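Local coordinates for cell wall surface anchor family protein (Streptococcus agalactiae serogroup V, PDB 3TW0) that forms the adhesive tip pilin (GBS104) of the pilus on the bacterial surface and probably mediates attachment to host tissue through its von Willebrand factor A domain, at residues Val171-Thr177 with Ile325-Pro331. The protein carries 2 engineered substitutions. Sequence-based numbering, arbitrary orientation.
Sequences VTDGVPT and IGVNGDP. With ACT (acetate ion), chain F.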
loop_
_atom_site.group_PDB
_atom_site.type_symbol
_atom_site.label_atom_id
_atom_site.label_comp_id
_atom_site.label_asym_id
_atom_site.label_seq_id
_atom_site.Cartn_x
_atom_site.Cartn_y
_atom_site.Cartn_z
ATOM N N VAL A 171 9.896 -4.093 -6.528
ATOM C CA VAL A 171 10.649 -2.853 -6.683
ATOM C C VAL A 171 9.842 -1.667 -6.160
ATOM O O VAL A 171 8.731 -1.365 -6.668
ATOM C CB VAL A 171 11.004 -2.588 -8.166
ATOM C CG1 VAL A 171 11.963 -1.423 -8.252
ATOM C CG2 VAL A 171 11.597 -3.860 -8.797
ATOM N N THR A 172 10.407 -0.974 -5.178
ATOM C CA THR A 172 9.615 -0.026 -4.384
ATOM C C THR A 172 10.547 0.893 -3.617
ATOM O O THR A 172 11.743 0.613 -3.503
ATOM C CB THR A 172 8.686 -0.814 -3.405
ATOM O OG1 THR A 172 7.980 0.076 -2.532
ATOM C CG2 THR A 172 9.490 -1.822 -2.552
ATOM N N ASP A 173 10.025 1.998 -3.101
ATOM C CA ASP A 173 10.812 2.823 -2.182
ATOM C C ASP A 173 10.603 2.408 -0.710
ATOM O O ASP A 173 11.187 2.990 0.204
ATOM C CB ASP A 173 10.557 4.331 -2.415
ATOM C CG ASP A 173 9.119 4.734 -2.116
ATOM O OD1 ASP A 173 8.443 4.009 -1.366
ATOM O OD2 ASP A 173 8.673 5.782 -2.601
ATOM N N GLY A 174 9.781 1.374 -0.504
ATOM C CA GLY A 174 9.646 0.732 0.805
ATOM C C GLY A 174 8.762 1.389 1.847
ATOM O O GLY A 174 8.919 1.125 3.050
ATOM N N VAL A 175 7.821 2.239 1.424
ATOM C CA VAL A 175 6.973 2.922 2.421
ATOM C C VAL A 175 5.494 2.706 2.169
ATOM O O VAL A 175 4.866 3.490 1.429
ATOM C CB VAL A 175 7.281 4.446 2.533
ATOM C CG1 VAL A 175 6.478 5.081 3.676
ATOM C CG2 VAL A 175 8.799 4.701 2.714
ATOM N N PRO A 176 4.925 1.634 2.746
ATOM C CA PRO A 176 3.501 1.399 2.531
ATOM C C PRO A 176 2.674 2.358 3.351
ATOM O O PRO A 176 3.039 2.686 4.492
ATOM C CB PRO A 176 3.305 -0.041 2.998
ATOM C CG PRO A 176 4.322 -0.187 4.131
ATOM C CD PRO A 176 5.519 0.603 3.644
ATOM N N THR A 177 1.555 2.795 2.785
ATOM C CA THR A 177 0.751 3.854 3.383
ATOM C C THR A 177 -0.732 3.496 3.318
ATOM O O THR A 177 -1.598 4.348 3.488
ATOM C CB THR A 177 0.944 5.178 2.619
ATOM O OG1 THR A 177 0.595 4.967 1.249
ATOM C CG2 THR A 177 2.385 5.669 2.680
ATOM N N ILE A 325 14.467 1.635 -4.011
ATOM C CA ILE A 325 14.828 2.732 -4.896
ATOM C C ILE A 325 14.734 4.083 -4.202
ATOM O O ILE A 325 13.668 4.466 -3.731
ATOM C CB ILE A 325 13.973 2.718 -6.181
ATOM C CG1 ILE A 325 14.176 1.389 -6.927
ATOM C CG2 ILE A 325 14.302 3.948 -7.067
ATOM C CD1 ILE A 325 14.365 1.538 -8.371
ATOM N N GLY A 326 15.852 4.803 -4.170
ATOM C CA GLY A 326 15.942 6.129 -3.545
ATOM C C GLY A 326 15.263 6.193 -2.185
ATOM O O GLY A 326 14.306 6.949 -2.006
ATOM N N VAL A 327 15.765 5.406 -1.234
ATOM C CA VAL A 327 15.040 5.097 0.017
ATOM C C VAL A 327 15.251 6.182 1.074
ATOM O O VAL A 327 16.385 6.389 1.543
ATOM C CB VAL A 327 15.496 3.705 0.594
ATOM C CG1 VAL A 327 14.767 3.345 1.915
ATOM C CG2 VAL A 327 15.301 2.589 -0.445
ATOM N N ASN A 328 14.170 6.865 1.458
ATOM C CA ASN A 328 14.255 7.856 2.547
ATOM C C ASN A 328 13.080 7.855 3.526
ATOM O O ASN A 328 13.100 8.625 4.467
ATOM C CB ASN A 328 14.488 9.287 2.000
ATOM C CG ASN A 328 13.221 9.905 1.394
ATOM O OD1 ASN A 328 12.148 9.306 1.430
ATOM N ND2 ASN A 328 13.354 11.090 0.807
ATOM N N GLY A 329 12.053 7.031 3.298
ATOM C CA GLY A 329 10.891 7.000 4.204
ATOM C C GLY A 329 9.697 7.914 3.909
ATOM O O GLY A 329 8.766 7.987 4.723
ATOM N N ASP A 330 9.680 8.563 2.739
ATOM C CA ASP A 330 8.549 9.433 2.361
ATOM C C ASP A 330 7.282 8.615 2.007
ATOM O O ASP A 330 7.361 7.697 1.194
ATOM C CB ASP A 330 8.956 10.373 1.209
ATOM C CG ASP A 330 7.870 11.424 0.840
ATOM O OD1 ASP A 330 7.152 11.957 1.725
ATOM O OD2 ASP A 330 7.754 11.754 -0.368
ATOM N N PRO A 331 6.128 8.927 2.646
ATOM C CA PRO A 331 5.911 9.848 3.800
ATOM C C PRO A 331 5.812 9.158 5.184
ATOM O O PRO A 331 5.205 8.086 5.301
ATOM C CB PRO A 331 4.549 10.456 3.474
ATOM C CG PRO A 331 3.794 9.257 2.867
ATOM C CD PRO A 331 4.840 8.458 2.094
HETATM C C ACT F . 2.308 7.286 -1.535
HETATM O O ACT F . 3.313 6.975 -2.197
HETATM O OXT ACT F . 1.917 6.398 -0.744
HETATM C CH3 ACT F . 1.598 8.624 -1.681
HETATM O O HOH W 1 11.493 5.587 0.769
HETATM O O HOH W 2 9.631 7.276 -0.370
HETATM O O HOH W 3 5.169 5.762 -0.125
#
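Val175, Ile325 and Asp173 bury the most surface where two loops meet at the C-terminal end of the parallel sheet. The sheet pairing stops here: Ile325 N donates to Thr172 O (3.0 Å). Next to this bond the side chains of Val171 and Ile325 touch, CG1 to CD1 at 3.8 Å. Ile325 O then packs against Asp173 CB (3.4 Å).

Beyond this point the backbones no longer pair directly, and three waters bridge the loops. Water 1 donates to Asp173 O and accepts from Gly329 N. Water 2 joins Asp173 OD2, weakly, to Asp330 O, and water 3 joins Val175 O to that same oxygen. Farther along, Val175 packs against the second loop. Its CG2 lies 3.4 Å from Gly329 CA, its CB 3.5 Å from Asp330 O, and its CG1 4.1 Å from Pro331 CD. The contact ends where Thr177 CG2 meets CD of the cis-proline Pro331 (3.8 Å).

Thr172 OG1 accepts from Gly174 N in an ST turn, and Asn328 OD1 accepts from Asp330 N in an Asx turn.

Asp173 is a magnesium ligand in a structure of this protein, consistent with the metal-ion-dependent adhesion site of vWA domains. In this model the ion is held by Ser20, Ser22 and Thr143, about 4 Å from the Asp173 side chain, whose OD2 is hydrogen-bonded to Ser22 OG. Thr172 OG1 is hydrogen-bonded to Asp18, and Asp330 forms a salt bridge with Arg27.

Strands 165-172 and 319-324 are neighbours in the sheet and lead into the two loops. Helix 33-48 packs on Val171 and Ile325, while helix 335-344 packs on Val175 and Val327.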